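Local coordinates for solute-binding protein Csal_2479 (Chromohalobacter salexigens, PDB 4P1L), which binds D-glucuronate in vitro and is probably the periplasmic solute-binding component of a tripartite ATP-independent (TRAP) transport system that carries solute into the cytoplasm, at residues A[161-170]-A[182-193]. Sequence-based numbering, arbitrary orientation.
Sequences VEGLKVRVMN and GGNATPMAYGEV. With BDP (beta-D-glucopyranuronic acid), chain C.
Arg-167 and Met-188 meet near the C-terminal ends of the two parallel strands of a beta-alpha-beta unit, in which strands 165-168 and 184-187 are joined through helix 172-181. The parallel assignment rests on five backbone hydrogen bonds, from Asn-184 N to Leu-164 O through to Met-188 N to Val-168 O, and on a 35° angle between the strand directions. Val-168 and Ala-185 lie on the face covered by that helix, while Lys-165, Arg-167 and Thr-186 lie on the other, where Lys-165 NZ finds its acceptor in Val-201 O.

Along the Arg-167 side chain, CB sits 3.9 Å from Thr-186 O. Arg-167 CG, placed anti to the backbone N (chi1 177°), packs 3.6 Å from Met-188 CB. The chain bends at chi2 and is extended beyond, carrying the guanidinium toward the sugar. Arg-167 CD lies beside Val-193 CG2, a methyl that also covers one face of the guanidinium, 3.4 Å from Arg-167 NE. Arg-167 NE and Arg-167 NH2 together grip Met-188 O side-on, at 2.9 and 2.8 Å, with the oxygen lying in the guanidinium plane. This pair of hydrogen bonds to one carbonyl oxygen would fix the group's rotation and leave one N-H each of NH1 and NH2 directed at the ligand carboxylate. There the bonds are nearly straight: Arg-167 NH2 donates to BDP O6B, and Arg-167 NH1 reaches BDP O6A at 2.8 Å with an N-H...O angle of 178°. An alanine at this position would remove both grips, and the glucuronate carboxylate is likely to lose its paired donors while Met-188 O is left without its arginine partner.

Tyr-190 lays its ring face against BDP C5, with the sugar atom offset toward the rim.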
loop_
_atom_site.group_PDB
_atom_site.type_symbol
_atom_site.label_atom_id
_atom_site.label_comp_id
_atom_site.label_asym_id
_atom_site.label_seq_id
_atom_site.Cartn_x
_atom_site.Cartn_y
_atom_site.Cartn_z
ATOM N N VAL A 161 -20.992 4.965 -8.817
ATOM C CA VAL A 161 -20.610 4.211 -7.632
ATOM C C VAL A 161 -21.854 3.936 -6.742
ATOM O O VAL A 161 -21.808 3.054 -5.886
ATOM C CB VAL A 161 -19.470 4.917 -6.851
ATOM C CG1 VAL A 161 -18.986 4.058 -5.696
ATOM C CG2 VAL A 161 -18.289 5.185 -7.795
ATOM N N GLU A 162 -22.952 4.660 -6.970
ATOM C CA GLU A 162 -24.176 4.478 -6.169
ATOM C C GLU A 162 -24.640 3.031 -6.266
ATOM O O GLU A 162 -24.627 2.456 -7.346
ATOM C CB GLU A 162 -25.293 5.452 -6.599
ATOM C CG GLU A 162 -24.949 6.898 -6.256
ATOM C CD GLU A 162 -25.825 7.928 -6.940
ATOM O OE1 GLU A 162 -26.796 7.553 -7.635
ATOM O OE2 GLU A 162 -25.517 9.125 -6.784
ATOM N N GLY A 163 -25.020 2.448 -5.131
ATOM C CA GLY A 163 -25.482 1.075 -5.087
ATOM C C GLY A 163 -24.415 -0.002 -4.971
ATOM O O GLY A 163 -24.745 -1.149 -4.677
ATOM N N LEU A 164 -23.142 0.337 -5.195
ATOM C CA LEU A 164 -22.078 -0.643 -5.050
ATOM C C LEU A 164 -21.619 -0.733 -3.603
ATOM O O LEU A 164 -21.373 0.276 -2.950
ATOM C CB LEU A 164 -20.887 -0.317 -5.959
ATOM C CG LEU A 164 -21.147 -0.228 -7.469
ATOM C CD1 LEU A 164 -19.855 0.127 -8.204
ATOM C CD2 LEU A 164 -21.703 -1.514 -8.004
ATOM N N LYS A 165 -21.509 -1.961 -3.118
ATOM C CA LYS A 165 -20.895 -2.244 -1.843
ATOM C C LYS A 165 -19.450 -2.637 -2.135
ATOM O O LYS A 165 -19.186 -3.702 -2.737
ATOM C CB LYS A 165 -21.637 -3.372 -1.141
ATOM C CG LYS A 165 -21.122 -3.701 0.257
ATOM C CD LYS A 165 -22.208 -4.425 1.046
ATOM C CE LYS A 165 -21.793 -4.696 2.479
ATOM N NZ LYS A 165 -20.931 -5.904 2.550
ATOM N N VAL A 166 -18.531 -1.774 -1.710
ATOM C CA VAL A 166 -17.119 -1.900 -2.045
ATOM C C VAL A 166 -16.278 -2.178 -0.805
ATOM O O VAL A 166 -16.339 -1.446 0.206
ATOM C CB VAL A 166 -16.576 -0.613 -2.715
ATOM C CG1 VAL A 166 -15.146 -0.836 -3.259
ATOM C CG2 VAL A 166 -17.513 -0.107 -3.827
ATOM N N ARG A 167 -15.507 -3.256 -0.877
ATOM C CA ARG A 167 -14.539 -3.567 0.164
ATOM C C ARG A 167 -13.406 -2.558 0.143
ATOM O O ARG A 167 -12.942 -2.149 -0.924
ATOM C CB ARG A 167 -13.953 -4.966 -0.020
ATOM C CG ARG A 167 -12.900 -5.315 0.982
ATOM C CD ARG A 167 -11.496 -4.995 0.479
ATOM N NE ARG A 167 -10.454 -5.339 1.449
ATOM C CZ ARG A 167 -9.157 -5.185 1.221
ATOM N NH1 ARG A 167 -8.735 -4.670 0.059
ATOM N NH2 ARG A 167 -8.277 -5.515 2.154
ATOM N N VAL A 168 -12.983 -2.162 1.336
ATOM C CA VAL A 168 -11.806 -1.328 1.524
ATOM C C VAL A 168 -10.937 -1.932 2.614
ATOM O O VAL A 168 -11.359 -2.845 3.333
ATOM C CB VAL A 168 -12.182 0.127 1.894
ATOM C CG1 VAL A 168 -12.853 0.805 0.735
ATOM C CG2 VAL A 168 -13.047 0.182 3.148
HETATM N N MSE A 169 -9.707 -1.444 2.714
HETATM C CA MSE A 169 -8.834 -1.805 3.810
HETATM C C MSE A 169 -9.361 -1.111 5.068
HETATM O O MSE A 169 -10.262 -0.258 4.986
HETATM C CB MSE A 169 -7.406 -1.354 3.501
HETATM C CG MSE A 169 -6.784 -2.113 2.344
HETATM SE SE MSE A 169 -4.878 -1.738 2.090
HETATM C CE MSE A 169 -5.042 0.097 1.503
ATOM N N ASN A 170 -8.789 -1.449 6.215
ATOM C CA ASN A 170 -9.329 -0.946 7.484
ATOM C C ASN A 170 -8.711 0.386 7.875
ATOM O O ASN A 170 -7.822 0.458 8.721
ATOM C CB ASN A 170 -9.206 -1.972 8.630
ATOM C CG ASN A 170 -10.112 -1.619 9.826
ATOM O OD1 ASN A 170 -11.149 -0.951 9.668
ATOM N ND2 ASN A 170 -9.711 -2.053 11.027
ATOM N N GLY A 182 -20.274 8.065 -3.530
ATOM C CA GLY A 182 -21.680 7.697 -3.682
ATOM C C GLY A 182 -22.081 6.265 -3.313
ATOM O O GLY A 182 -23.277 5.906 -3.299
ATOM N N GLY A 183 -21.109 5.419 -3.022
ATOM C CA GLY A 183 -21.404 4.028 -2.728
ATOM C C GLY A 183 -21.435 3.740 -1.239
ATOM O O GLY A 183 -21.647 4.636 -0.421
ATOM N N ASN A 184 -21.261 2.478 -0.876
ATOM C CA ASN A 184 -21.114 2.148 0.531
ATOM C C ASN A 184 -19.953 1.178 0.647
ATOM O O ASN A 184 -19.599 0.503 -0.318
ATOM C CB ASN A 184 -22.423 1.621 1.136
ATOM C CG ASN A 184 -22.826 0.273 0.603
ATOM O OD1 ASN A 184 -22.478 -0.768 1.172
ATOM N ND2 ASN A 184 -23.595 0.274 -0.471
ATOM N N ALA A 185 -19.317 1.165 1.805
ATOM C CA ALA A 185 -18.048 0.484 1.949
ATOM C C ALA A 185 -18.059 -0.514 3.100
ATOM O O ALA A 185 -18.871 -0.431 4.026
ATOM C CB ALA A 185 -16.938 1.505 2.166
ATOM N N THR A 186 -17.129 -1.454 3.064
ATOM C CA THR A 186 -17.001 -2.378 4.161
ATOM C C THR A 186 -15.544 -2.812 4.276
ATOM O O THR A 186 -14.945 -3.252 3.300
ATOM C CB THR A 186 -17.930 -3.593 3.985
ATOM O OG1 THR A 186 -17.797 -4.465 5.120
ATOM C CG2 THR A 186 -17.589 -4.347 2.754
ATOM N N PRO A 187 -14.963 -2.636 5.464
ATOM C CA PRO A 187 -13.565 -2.990 5.714
ATOM C C PRO A 187 -13.435 -4.492 5.828
ATOM O O PRO A 187 -14.290 -5.128 6.448
ATOM C CB PRO A 187 -13.270 -2.278 7.049
ATOM C CG PRO A 187 -14.581 -2.223 7.734
ATOM C CD PRO A 187 -15.598 -2.026 6.653
HETATM N N MSE A 188 -12.383 -5.061 5.246
HETATM C CA MSE A 188 -12.219 -6.516 5.229
HETATM C C MSE A 188 -10.763 -6.899 4.943
HETATM O O MSE A 188 -10.087 -6.230 4.157
HETATM C CB MSE A 188 -13.137 -7.089 4.145
HETATM C CG MSE A 188 -13.174 -8.569 4.055
HETATM SE SE MSE A 188 -14.307 -9.144 2.524
HETATM C CE MSE A 188 -15.844 -8.054 2.843
ATOM N N ALA A 189 -10.300 -7.968 5.582
ATOM C CA ALA A 189 -8.986 -8.575 5.302
ATOM C C ALA A 189 -8.849 -8.915 3.831
ATOM O O ALA A 189 -9.758 -9.449 3.224
ATOM C CB ALA A 189 -8.770 -9.819 6.138
ATOM N N TYR A 190 -7.696 -8.587 3.267
ATOM C CA TYR A 190 -7.395 -8.829 1.849
ATOM C C TYR A 190 -7.715 -10.275 1.414
ATOM O O TYR A 190 -8.304 -10.493 0.342
ATOM C CB TYR A 190 -5.914 -8.488 1.627
ATOM C CG TYR A 190 -5.387 -8.566 0.217
ATOM C CD1 TYR A 190 -6.053 -7.960 -0.847
ATOM C CD2 TYR A 190 -4.186 -9.222 -0.053
ATOM C CE1 TYR A 190 -5.554 -8.038 -2.129
ATOM C CE2 TYR A 190 -3.680 -9.290 -1.331
ATOM C CZ TYR A 190 -4.371 -8.695 -2.365
ATOM O OH TYR A 190 -3.880 -8.751 -3.647
ATOM N N GLY A 191 -7.313 -11.254 2.241
ATOM C CA GLY A 191 -7.458 -12.663 1.932
ATOM C C GLY A 191 -8.888 -13.136 1.768
ATOM O O GLY A 191 -9.145 -14.158 1.137
ATOM N N GLU A 192 -9.823 -12.372 2.315
ATOM C CA GLU A 192 -11.226 -12.749 2.283
ATOM C C GLU A 192 -11.997 -12.173 1.102
ATOM O O GLU A 192 -13.172 -12.515 0.876
ATOM C CB GLU A 192 -11.883 -12.307 3.579
ATOM C CG GLU A 192 -11.416 -13.095 4.774
ATOM C CD GLU A 192 -11.956 -12.561 6.072
ATOM O OE1 GLU A 192 -12.914 -11.753 6.031
ATOM O OE2 GLU A 192 -11.418 -12.960 7.131
ATOM N N VAL A 193 -11.343 -11.309 0.339
ATOM C CA VAL A 193 -12.072 -10.515 -0.655
ATOM C C VAL A 193 -12.572 -11.381 -1.800
ATOM O O VAL A 193 -13.699 -11.198 -2.267
ATOM C CB VAL A 193 -11.235 -9.353 -1.193
ATOM C CG1 VAL A 193 -11.962 -8.624 -2.337
ATOM C CG2 VAL A 193 -10.912 -8.397 -0.073
HETATM C C1 BDP C . -2.219 -4.227 -1.830
HETATM C C2 BDP C . -1.138 -3.994 -0.785
HETATM C C3 BDP C . -1.283 -4.994 0.297
HETATM C C4 BDP C . -2.647 -4.827 0.887
HETATM C C5 BDP C . -3.743 -5.011 -0.196
HETATM C C6 BDP C . -5.156 -4.807 0.345
HETATM O O2 BDP C . 0.103 -4.170 -1.449
HETATM O O3 BDP C . -0.276 -4.610 1.373
HETATM O O4 BDP C . -2.854 -5.776 1.947
HETATM O O5 BDP C . -3.520 -4.103 -1.230
HETATM O O6A BDP C . -6.003 -4.291 -0.455
HETATM O O1 BDP C . -2.122 -3.266 -2.822
HETATM O O6B BDP C . -5.446 -5.214 1.489
HETATM O O HOH W 1 -25.176 -1.633 -1.738
HETATM O O HOH W 2 -8.099 -4.503 5.876
#